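Local atomic coordinates of putative cytochrome P450 YjiB (Bacillus subtilis subsp. subtilis, PDB entry 4RM4), a protein that probably binds heme and acts as a cytochrome P450 monooxygenase, using molecular oxygen to oxidise its substrates. Residues 64-69 against 295-300; 110-115 against 356-361; 278-283 against 339-344. One frame throughout, in Å; residues are numbered along the deposited sequence.

Contact 1: residues 64-69 against 295-300; sequences ELFSSC and RDTEIG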
loop_
_atom_site.group_PDB
_atom_site.type_symbol
_atom_site.label_atom_id
_atom_site.label_comp_id
_atom_site.label_asym_id
_atom_site.label_seq_id
_atom_site.Cartn_x
_atom_site.Cartn_y
_atom_site.Cartn_z
ATOM N N GLU A 64 -7.514 1.332 22.023
ATOM C CA GLU A 64 -7.914 1.973 23.275
ATOM C C GLU A 64 -6.943 3.079 23.707
ATOM O O GLU A 64 -7.361 4.078 24.304
ATOM C CB GLU A 64 -8.059 0.930 24.393
ATOM C CG GLU A 64 -9.142 -0.117 24.137
ATOM C CD GLU A 64 -8.696 -1.209 23.161
ATOM O OE1 GLU A 64 -7.493 -1.246 22.794
ATOM O OE2 GLU A 64 -9.549 -2.037 22.770
ATOM N N LEU A 65 -5.656 2.895 23.408
ATOM C CA LEU A 65 -4.611 3.816 23.847
ATOM C C LEU A 65 -4.067 4.736 22.755
ATOM O O LEU A 65 -3.515 5.790 23.049
ATOM C CB LEU A 65 -3.445 3.026 24.468
ATOM C CG LEU A 65 -3.692 2.420 25.851
ATOM C CD1 LEU A 65 -2.483 1.620 26.275
ATOM C CD2 LEU A 65 -3.992 3.508 26.863
ATOM N N PHE A 66 -4.215 4.343 21.493
ATOM C CA PHE A 66 -3.562 5.070 20.408
ATOM C C PHE A 66 -4.547 5.333 19.275
ATOM O O PHE A 66 -5.031 4.399 18.645
ATOM C CB PHE A 66 -2.329 4.295 19.893
ATOM C CG PHE A 66 -1.173 4.291 20.848
ATOM C CD1 PHE A 66 -0.372 5.412 20.993
ATOM C CD2 PHE A 66 -0.882 3.163 21.594
ATOM C CE1 PHE A 66 0.698 5.405 21.891
ATOM C CE2 PHE A 66 0.179 3.163 22.491
ATOM C CZ PHE A 66 0.964 4.281 22.625
ATOM N N SER A 67 -4.862 6.615 19.065
ATOM C CA SER A 67 -5.878 7.071 18.117
ATOM C C SER A 67 -5.362 7.235 16.688
ATOM O O SER A 67 -4.185 7.526 16.478
ATOM C CB SER A 67 -6.447 8.409 18.603
ATOM O OG SER A 67 -7.316 9.017 17.659
ATOM N N SER A 68 -6.256 7.064 15.709
ATOM C CA SER A 68 -5.882 7.241 14.315
ATOM C C SER A 68 -6.417 8.563 13.789
ATOM O O SER A 68 -6.192 8.923 12.627
ATOM C CB SER A 68 -6.414 6.097 13.433
ATOM O OG SER A 68 -5.756 4.860 13.684
ATOM N N CYS A 69 -7.124 9.288 14.642
ATOM C CA CYS A 69 -7.683 10.577 14.233
ATOM C C CYS A 69 -6.574 11.623 14.172
ATOM O O CYS A 69 -5.990 11.979 15.194
ATOM C CB CYS A 69 -8.800 11.013 15.186
ATOM S SG CYS A 69 -10.016 12.119 14.411
ATOM N N ARG A 295 -4.015 8.621 26.101
ATOM C CA ARG A 295 -3.713 8.748 27.524
ATOM C C ARG A 295 -2.211 8.657 27.718
ATOM O O ARG A 295 -1.510 8.096 26.879
ATOM C CB ARG A 295 -4.354 7.601 28.317
ATOM C CG ARG A 295 -5.875 7.503 28.251
ATOM C CD ARG A 295 -6.566 8.561 29.110
ATOM N NE ARG A 295 -6.090 8.545 30.493
ATOM C CZ ARG A 295 -6.681 7.891 31.490
ATOM N NH1 ARG A 295 -7.791 7.193 31.275
ATOM N NH2 ARG A 295 -6.165 7.941 32.709
ATOM N N ASP A 296 -1.722 9.183 28.834
ATOM C CA ASP A 296 -0.350 8.912 29.239
ATOM C C ASP A 296 -0.199 7.406 29.349
ATOM O O ASP A 296 -1.025 6.748 29.965
ATOM C CB ASP A 296 -0.043 9.531 30.604
ATOM C CG ASP A 296 -0.088 11.045 30.594
ATOM O OD1 ASP A 296 -0.179 11.654 29.506
ATOM O OD2 ASP A 296 -0.021 11.629 31.696
ATOM N N THR A 297 0.855 6.861 28.749
ATOM C CA THR A 297 1.117 5.433 28.849
ATOM C C THR A 297 2.563 5.139 28.462
ATOM O O THR A 297 3.250 5.995 27.913
ATOM C CB THR A 297 0.159 4.613 27.967
ATOM O OG1 THR A 297 0.272 3.225 28.305
ATOM C CG2 THR A 297 0.477 4.810 26.494
ATOM N N GLU A 298 3.033 3.933 28.752
ATOM C CA GLU A 298 4.423 3.611 28.464
ATOM C C GLU A 298 4.561 2.677 27.277
ATOM O O GLU A 298 3.790 1.739 27.109
ATOM C CB GLU A 298 5.113 3.018 29.693
ATOM C CG GLU A 298 5.294 4.017 30.823
ATOM C CD GLU A 298 6.050 3.425 31.996
ATOM O OE1 GLU A 298 6.655 2.340 31.825
ATOM O OE2 GLU A 298 6.035 4.045 33.078
ATOM N N ILE A 299 5.557 2.946 26.446
ATOM C CA ILE A 299 5.870 2.064 25.343
ATOM C C ILE A 299 7.343 1.714 25.431
ATOM O O ILE A 299 8.194 2.594 25.423
ATOM C CB ILE A 299 5.558 2.712 23.983
ATOM C CG1 ILE A 299 4.044 2.791 23.770
ATOM C CG2 ILE A 299 6.193 1.912 22.861
ATOM C CD1 ILE A 299 3.379 1.424 23.605
ATOM N N GLY A 300 7.631 0.423 25.544
ATOM C CA GLY A 300 8.992 -0.041 25.722
ATOM C C GLY A 300 9.638 0.573 26.946
ATOM O O GLY A 300 10.844 0.759 26.981
#
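Phe66 and Ile299 meet tip to tip and form the inner half of this contact, while Leu65 and Thr297 make its outer half. Followed outward, Phe66 has CG anti to the carbonyl carbon (chi1 -71°), which brings the far end of the ring up to strand 297-299. The side chain also packs on Arg291 and Ala293 of strand 289-293. The ring reaches the other segment with one corner: CE2 lies 3.8 Å from Ile299 CD1, and CZ, the tip, lies 3.6 Å from Ile299 CG1. CZ also touches the methyl of Thr297, 3.9 Å from CG2, and therefore meets side chains two positions apart on the strand. Thr297 holds that methyl in the crowded position between backbone N and carbonyl carbon, and its OG1, anti to N, is turned instead to Leu65, whose CD1 stands 3.8 Å away. Farther out, Leu65 CD2 comes loosely within 4.4 Å of Arg295 CB, while the guanidinium leads away from Leu65. An alanine in place of Phe66 would probably open a gap between the two strands and leave Ile299 CG1 and the Thr297 methyl without their aromatic partner. No hydrogen bond joins the segments; each is fixed by a different strand. Leu65 and Ser67 bond through the backbone to Lys294 and Ile292, placing 66-67 at the edge of the mixed sheet of the P450 beta region, whereas Thr297 pairs with Ile304 in the hairpin of 297-299 and 302-304. Ile299 also packs on Asp55, Lys58 and Val59 of helix 53-61.

Contact 2: residues 110-115 against 356-361; sequences PRIQEI and RLEANI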
loop_
_atom_site.group_PDB
_atom_site.type_symbol
_atom_site.label_atom_id
_atom_site.label_comp_id
_atom_site.label_asym_id
_atom_site.label_seq_id
_atom_site.Cartn_x
_atom_site.Cartn_y
_atom_site.Cartn_z
ATOM N N PRO A 110 -10.109 -13.004 -13.081
ATOM C CA PRO A 110 -10.128 -12.989 -14.545
ATOM C C PRO A 110 -9.705 -11.648 -15.124
ATOM O O PRO A 110 -8.778 -11.600 -15.938
ATOM C CB PRO A 110 -11.604 -13.236 -14.873
ATOM C CG PRO A 110 -12.196 -13.880 -13.640
ATOM C CD PRO A 110 -11.184 -13.853 -12.538
ATOM N N ARG A 111 -10.364 -10.566 -14.715
ATOM C CA ARG A 111 -10.082 -9.255 -15.297
ATOM C C ARG A 111 -8.714 -8.690 -14.925
ATOM O O ARG A 111 -8.103 -7.963 -15.710
ATOM C CB ARG A 111 -11.176 -8.242 -14.959
ATOM C CG ARG A 111 -11.898 -7.701 -16.189
ATOM C CD ARG A 111 -10.952 -6.890 -17.072
ATOM N NE ARG A 111 -11.349 -6.937 -18.477
ATOM C CZ ARG A 111 -10.894 -6.112 -19.415
ATOM N NH1 ARG A 111 -10.029 -5.150 -19.107
ATOM N NH2 ARG A 111 -11.317 -6.244 -20.665
ATOM N N ILE A 112 -8.236 -9.012 -13.726
ATOM C CA ILE A 112 -6.916 -8.549 -13.317
ATOM C C ILE A 112 -5.863 -9.262 -14.157
ATOM O O ILE A 112 -4.856 -8.660 -14.548
ATOM C CB ILE A 112 -6.681 -8.782 -11.811
ATOM C CG1 ILE A 112 -7.760 -8.031 -11.005
ATOM C CG2 ILE A 112 -5.260 -8.360 -11.430
ATOM C CD1 ILE A 112 -7.873 -8.449 -9.541
ATOM N N GLN A 113 -6.117 -10.532 -14.459
ATOM C CA GLN A 113 -5.227 -11.316 -15.314
ATOM C C GLN A 113 -5.165 -10.741 -16.721
ATOM O O GLN A 113 -4.089 -10.616 -17.308
ATOM C CB GLN A 113 -5.650 -12.787 -15.352
ATOM C CG GLN A 113 -4.680 -13.701 -16.112
ATOM C CD GLN A 113 -3.306 -13.790 -15.463
ATOM O OE1 GLN A 113 -3.158 -14.325 -14.364
ATOM N NE2 GLN A 113 -2.293 -13.273 -16.149
ATOM N N GLU A 114 -6.323 -10.380 -17.260
ATOM C CA GLU A 114 -6.386 -9.837 -18.607
ATOM C C GLU A 114 -5.643 -8.506 -18.689
ATOM O O GLU A 114 -4.895 -8.262 -19.632
ATOM C CB GLU A 114 -7.847 -9.706 -19.046
ATOM C CG GLU A 114 -8.568 -11.044 -19.114
ATOM C CD GLU A 114 -10.081 -10.918 -19.258
ATOM O OE1 GLU A 114 -10.615 -9.805 -19.076
ATOM O OE2 GLU A 114 -10.734 -11.941 -19.553
ATOM N N ILE A 115 -5.830 -7.656 -17.687
ATOM C CA ILE A 115 -5.127 -6.384 -17.627
ATOM C C ILE A 115 -3.611 -6.596 -17.580
ATOM O O ILE A 115 -2.838 -5.914 -18.260
ATOM C CB ILE A 115 -5.542 -5.593 -16.377
ATOM C CG1 ILE A 115 -6.991 -5.123 -16.496
ATOM C CG2 ILE A 115 -4.627 -4.417 -16.178
ATOM C CD1 ILE A 115 -7.591 -4.689 -15.166
ATOM N N ARG A 356 -2.693 -8.625 -2.377
ATOM C CA ARG A 356 -2.151 -9.975 -2.520
ATOM C C ARG A 356 -2.475 -10.557 -3.896
ATOM O O ARG A 356 -1.602 -11.129 -4.547
ATOM C CB ARG A 356 -2.661 -10.891 -1.396
ATOM C CG ARG A 356 -2.080 -10.507 -0.027
ATOM C CD ARG A 356 -2.644 -11.335 1.102
ATOM N NE ARG A 356 -1.750 -11.294 2.259
ATOM C CZ ARG A 356 -2.144 -11.114 3.516
ATOM N NH1 ARG A 356 -3.437 -10.971 3.808
ATOM N NH2 ARG A 356 -1.232 -11.105 4.484
ATOM N N LEU A 357 -3.728 -10.414 -4.331
ATOM C CA LEU A 357 -4.160 -10.924 -5.636
ATOM C C LEU A 357 -3.441 -10.227 -6.782
ATOM O O LEU A 357 -2.933 -10.881 -7.694
ATOM C CB LEU A 357 -5.672 -10.757 -5.816
ATOM C CG LEU A 357 -6.231 -11.202 -7.172
ATOM C CD1 LEU A 357 -5.886 -12.660 -7.478
ATOM C CD2 LEU A 357 -7.733 -10.987 -7.193
ATOM N N GLU A 358 -3.425 -8.895 -6.757
ATOM C CA GLU A 358 -2.693 -8.153 -7.783
ATOM C C GLU A 358 -1.208 -8.563 -7.877
ATOM O O GLU A 358 -0.682 -8.785 -8.968
ATOM C CB GLU A 358 -2.835 -6.646 -7.564
ATOM C CG GLU A 358 -4.257 -6.135 -7.769
ATOM C CD GLU A 358 -4.313 -4.623 -7.850
ATOM O OE1 GLU A 358 -5.138 -4.015 -7.134
ATOM O OE2 GLU A 358 -3.516 -4.035 -8.615
ATOM N N ALA A 359 -0.536 -8.669 -6.736
ATOM C CA ALA A 359 0.884 -9.014 -6.726
ATOM C C ALA A 359 1.127 -10.432 -7.226
ATOM O O ALA A 359 2.063 -10.677 -7.994
ATOM C CB ALA A 359 1.464 -8.843 -5.325
ATOM N N ASN A 360 0.297 -11.370 -6.782
ATOM C CA ASN A 360 0.471 -12.753 -7.220
ATOM C C ASN A 360 0.357 -12.825 -8.734
ATOM O O ASN A 360 1.203 -13.417 -9.403
ATOM C CB ASN A 360 -0.566 -13.664 -6.572
ATOM C CG ASN A 360 -0.394 -15.123 -6.968
ATOM O OD1 ASN A 360 -0.082 -15.440 -8.115
ATOM N ND2 ASN A 360 -0.583 -16.017 -6.009
ATOM N N ILE A 361 -0.700 -12.220 -9.264
ATOM C CA ILE A 361 -0.929 -12.217 -10.703
ATOM C C ILE A 361 0.140 -11.441 -11.468
ATOM O O ILE A 361 0.715 -11.944 -12.437
ATOM C CB ILE A 361 -2.323 -11.682 -11.041
ATOM C CG1 ILE A 361 -3.362 -12.763 -10.725
ATOM C CG2 ILE A 361 -2.374 -11.239 -12.500
ATOM C CD1 ILE A 361 -4.780 -12.388 -11.045
#
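Ile112 and Leu357 make the tight point between the two helices, with CD1 of Ile112 only 3.5 Å from CD2 of Leu357, closer than ordinary van der Waals contact. Ile112 reaches that far because CG1 lies anti to the carbonyl carbon and the chain continues extended to CD1 (chi2 165°). Its other branch, CG2, is packed less closely: it lies 4.1 Å from CD1 of Ile361, which comes across it at about a right angle, and 4.4 Å from CG of Glu358. Ile112 thus fits among Leu357, Glu358 and Ile361; Leu357 and Ile361 lie one helical turn apart, with Glu358 between them in the sequence. The axes of the two segments approach to 10.0 Å and cross at -42°. By its order in the chain, helix 102-123 probably corresponds to helix D of the P450 fold and helix 352-369 to helix L, two members of the core four-helix bundle completed by helices E and I. Helix 138-147, the likely E, closes over Glu358 with Pro140 and Val143 and receives Ile115. Toward the partly exposed side the packing becomes mixed. Gln113, bent at chi2 (64°), lays its amide along Ile361, with OE1 3.7 Å from CG2, a contact of polar oxygen with methyl and no bond. The amide is held instead through NE2, which hydrogen-bonds Asp117 and Ser365. No hydrogen bond links the segments. On the face of 110-115 turned from helix 352-369, Arg111 NE pairs with the exposed Glu114 OE1 at 3.0 Å, and Arg111 NH1 has a second acidic partner in Glu146.

Contact 3: residues 278-283 against 339-344; sequences EALRFR and HIAFGH. With HEM (protoporphyrin IX containing Fe), chain B.
The last turn of helix 272-282 passes beside residues 339-341, bringing the CA atoms of Arg281 and His339 to 5.2 Å, just ahead of a type I turn from Ile340 to Gly343. Leu280 fills the angle between helix and loop. Its CB sits over one face of the His339 imidazole, a CH-pi contact 3.8 Å from the ring centroid, and also touches the methyl of Ala341. Farther out, CD1 comes within 3.6 Å of Phe342 CE1 while CD2 lies over the face of that phenyl ring. His339 has CG between backbone N and carbonyl carbon (chi1 67°), folding the ring back along its own loop, where ND1 accepts from Ala341 N in the ring plane at 3.0 Å. NE2, hydrogen-bonded to Glu277, is then likely to carry the proton, and the two bonds fix the ring's rotation. Two P450 signatures meet here: the ExxR motif, Glu278 to Arg281, and the start of the heme-binding loop, which leads from Phe342 to Cys349, by similarity the axial ligand. Arg281 grips Glu278 side-on, NE to OE1 and NH1 to OE2, both 2.9 Å, with the acceptors close to the guanidinium plane but the carboxylate tilted against it. Glu278 OE2 also binds Arg334, consistent with the conserved Glu-Arg-Arg triad. Beyond Leu280, Phe342 CE2 lies 3.6 Å from C2B of the heme, and its backbone bonds to Cys349. At Gly343 a side chain would run into CAA of the heme. The iron carries water 1 at 2.4 Å.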
loop_
_atom_site.group_PDB
_atom_site.type_symbol
_atom_site.label_atom_id
_atom_site.label_comp_id
_atom_site.label_asym_id
_atom_site.label_seq_id
_atom_site.Cartn_x
_atom_site.Cartn_y
_atom_site.Cartn_z
ATOM N N GLU A 278 6.718 -12.768 1.907
ATOM C CA GLU A 278 8.096 -12.404 2.258
ATOM C C GLU A 278 8.492 -11.041 1.666
ATOM O O GLU A 278 9.258 -10.290 2.273
ATOM C CB GLU A 278 9.073 -13.500 1.833
ATOM C CG GLU A 278 10.508 -13.278 2.250
ATOM C CD GLU A 278 10.720 -13.277 3.753
ATOM O OE1 GLU A 278 9.756 -12.995 4.512
ATOM O OE2 GLU A 278 11.876 -13.542 4.186
ATOM N N ALA A 279 7.944 -10.700 0.503
ATOM C CA ALA A 279 8.216 -9.386 -0.068
ATOM C C ALA A 279 7.570 -8.301 0.797
ATOM O O ALA A 279 8.151 -7.233 1.019
ATOM C CB ALA A 279 7.729 -9.309 -1.512
ATOM N N LEU A 280 6.370 -8.578 1.294
ATOM C CA LEU A 280 5.712 -7.661 2.233
ATOM C C LEU A 280 6.547 -7.487 3.492
ATOM O O LEU A 280 6.700 -6.376 3.987
ATOM C CB LEU A 280 4.314 -8.154 2.599
ATOM C CG LEU A 280 3.291 -7.908 1.470
ATOM C CD1 LEU A 280 2.155 -8.917 1.526
ATOM C CD2 LEU A 280 2.777 -6.478 1.474
ATOM N N ARG A 281 7.078 -8.588 4.017
ATOM C CA ARG A 281 7.899 -8.484 5.216
ATOM C C ARG A 281 9.172 -7.709 4.921
ATOM O O ARG A 281 9.554 -6.797 5.665
ATOM C CB ARG A 281 8.278 -9.861 5.786
ATOM C CG ARG A 281 9.036 -9.684 7.121
ATOM C CD ARG A 281 9.769 -10.948 7.582
ATOM N NE ARG A 281 10.820 -11.364 6.655
ATOM C CZ ARG A 281 12.099 -10.993 6.736
ATOM N NH1 ARG A 281 12.983 -11.460 5.860
ATOM N NH2 ARG A 281 12.508 -10.193 7.709
ATOM N N PHE A 282 9.817 -8.068 3.823
ATOM C CA PHE A 282 11.190 -7.619 3.556
ATOM C C PHE A 282 11.270 -6.172 3.075
ATOM O O PHE A 282 12.209 -5.458 3.434
ATOM C CB PHE A 282 11.845 -8.541 2.528
ATOM C CG PHE A 282 13.352 -8.541 2.569
ATOM C CD1 PHE A 282 14.032 -8.927 3.709
ATOM C CD2 PHE A 282 14.084 -8.188 1.448
ATOM C CE1 PHE A 282 15.427 -8.948 3.728
ATOM C CE2 PHE A 282 15.474 -8.213 1.462
ATOM C CZ PHE A 282 16.139 -8.583 2.602
ATOM N N ARG A 283 10.297 -5.755 2.264
ATOM C CA ARG A 283 10.282 -4.414 1.674
ATOM C C ARG A 283 8.879 -3.798 1.620
ATOM O O ARG A 283 8.357 -3.486 0.550
ATOM C CB ARG A 283 10.932 -4.413 0.279
ATOM C CG ARG A 283 12.473 -4.473 0.328
ATOM C CD ARG A 283 13.126 -4.394 -1.063
ATOM N NE ARG A 283 14.571 -4.125 -0.977
ATOM C CZ ARG A 283 15.528 -5.024 -1.210
ATOM N NH1 ARG A 283 15.218 -6.267 -1.553
ATOM N NH2 ARG A 283 16.811 -4.675 -1.098
ATOM N N HIS A 339 4.388 -10.733 9.486
ATOM C CA HIS A 339 4.759 -9.354 9.211
ATOM C C HIS A 339 3.582 -8.425 9.514
ATOM O O HIS A 339 2.429 -8.850 9.598
ATOM C CB HIS A 339 5.202 -9.192 7.758
ATOM C CG HIS A 339 4.102 -9.388 6.764
ATOM N ND1 HIS A 339 3.115 -8.444 6.544
ATOM C CD2 HIS A 339 3.835 -10.417 5.928
ATOM C CE1 HIS A 339 2.285 -8.892 5.619
ATOM N NE2 HIS A 339 2.703 -10.083 5.223
ATOM N N ILE A 340 3.869 -7.152 9.678
ATOM C CA ILE A 340 2.788 -6.206 9.853
ATOM C C ILE A 340 2.753 -5.183 8.721
ATOM O O ILE A 340 2.433 -4.028 8.921
ATOM C CB ILE A 340 2.782 -5.589 11.259
ATOM C CG1 ILE A 340 4.198 -5.293 11.753
ATOM C CG2 ILE A 340 2.162 -6.574 12.244
ATOM C CD1 ILE A 340 4.217 -4.902 13.224
ATOM N N ALA A 341 3.035 -5.644 7.507
ATOM C CA ALA A 341 3.042 -4.735 6.367
ATOM C C ALA A 341 1.668 -4.130 6.110
ATOM O O ALA A 341 1.567 -3.019 5.585
ATOM C CB ALA A 341 3.539 -5.440 5.138
ATOM N N PHE A 342 0.615 -4.858 6.491
ATOM C CA PHE A 342 -0.760 -4.411 6.257
ATOM C C PHE A 342 -1.368 -3.825 7.540
ATOM O O PHE A 342 -2.578 -3.569 7.616
ATOM C CB PHE A 342 -1.624 -5.594 5.794
ATOM C CG PHE A 342 -1.392 -6.018 4.365
ATOM C CD1 PHE A 342 -1.182 -7.351 4.054
ATOM C CD2 PHE A 342 -1.436 -5.101 3.332
ATOM C CE1 PHE A 342 -1.023 -7.757 2.743
ATOM C CE2 PHE A 342 -1.267 -5.495 2.010
ATOM C CZ PHE A 342 -1.055 -6.828 1.715
ATOM N N GLY A 343 -0.531 -3.625 8.552
ATOM C CA GLY A 343 -1.019 -3.170 9.848
ATOM C C GLY A 343 -1.471 -4.311 10.752
ATOM O O GLY A 343 -1.048 -5.472 10.591
ATOM N N HIS A 344 -2.326 -3.964 11.713
ATOM C CA HIS A 344 -2.760 -4.882 12.750
ATOM C C HIS A 344 -3.930 -4.294 13.505
ATOM O O HIS A 344 -3.863 -3.150 13.955
ATOM C CB HIS A 344 -1.608 -5.101 13.751
ATOM C CG HIS A 344 -2.021 -5.849 14.979
ATOM N ND1 HIS A 344 -2.666 -7.065 14.922
ATOM C CD2 HIS A 344 -1.887 -5.555 16.294
ATOM C CE1 HIS A 344 -2.903 -7.495 16.150
ATOM N NE2 HIS A 344 -2.438 -6.597 17.002
HETATM C CHA HEM B . -5.112 0.382 5.581
HETATM C CHB HEM B . -0.880 -1.083 3.754
HETATM C CHC HEM B . -2.989 -1.826 -0.578
HETATM C CHD HEM B . -7.098 0.115 1.105
HETATM C C1A HEM B . -3.787 0.011 5.483
HETATM C C2A HEM B . -2.832 -0.070 6.570
HETATM C C3A HEM B . -1.663 -0.475 6.067
HETATM C C4A HEM B . -1.837 -0.680 4.648
HETATM C CMA HEM B . -0.341 -0.695 6.854
HETATM C CAA HEM B . -3.110 0.243 8.061
HETATM C CBA HEM B . -3.087 1.740 8.309
HETATM C CGA HEM B . -3.062 2.059 9.787
HETATM O O1A HEM B . -2.960 3.272 10.101
HETATM O O2A HEM B . -3.138 1.126 10.627
HETATM C C1B HEM B . -1.112 -1.436 2.448
HETATM C C2B HEM B . -0.155 -2.100 1.582
HETATM C C3B HEM B . -0.735 -2.282 0.387
HETATM C C4B HEM B . -2.084 -1.773 0.453
HETATM C CMB HEM B . 1.277 -2.490 2.006
HETATM C CAB HEM B . -0.180 -2.960 -0.886
HETATM C CBB HEM B . 0.857 -3.797 -0.813
HETATM C C1C HEM B . -4.287 -1.398 -0.488
HETATM C C2C HEM B . -5.295 -1.496 -1.526
HETATM C C3C HEM B . -6.423 -0.958 -1.045
HETATM C C4C HEM B . -6.170 -0.508 0.296
HETATM C CMC HEM B . -5.038 -2.134 -2.908
HETATM C CAC HEM B . -7.809 -0.779 -1.712
HETATM C CBC HEM B . -8.041 -0.929 -3.019
HETATM C C1D HEM B . -6.942 0.390 2.444
HETATM C C2D HEM B . -7.949 1.011 3.257
HETATM C C3D HEM B . -7.340 1.099 4.662
HETATM C C4D HEM B . -6.019 0.513 4.549
HETATM C CMD HEM B . -9.343 1.473 2.793
HETATM C CAD HEM B . -8.016 1.679 5.927
HETATM C CBD HEM B . -8.720 0.529 6.651
HETATM C CGD HEM B . -9.307 1.019 7.954
HETATM O O1D HEM B . -10.175 0.299 8.519
HETATM O O2D HEM B . -8.917 2.133 8.391
HETATM N NA HEM B . -3.134 -0.362 4.323
HETATM N NB HEM B . -2.272 -1.249 1.713
HETATM N NC HEM B . -4.851 -0.785 0.615
HETATM N ND HEM B . -5.839 0.106 3.230
HETATM FE FE HEM B . -4.065 -0.712 2.525
HETATM O O HOH W 1 -3.069 1.471 2.095
#

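Contacts 2 and 3 are buried and contact 1 lies toward the surface, its centre about 24 Å from that of the chain and opposite contact 2. Helix 352-369 connects the inner two: Arg356, on the helix of contact 2, packs with CZ 3.6 Å from Phe342 CE1 in contact 3, and its NE bridges to Glu277 in the ExxR helix. Contact 1 touches neither and joins sheet and hairpin in the beta region. All three lack hydrogen bonds between their segments. Contact 1 rests on an aromatic ring against aliphatic groups and contact 2 on aliphatic branches, each with a polar side chain at its margin, whereas in contact 3 such packing lies beside a salt bridge within the helix and an imidazole bond within the heme-contacting loop.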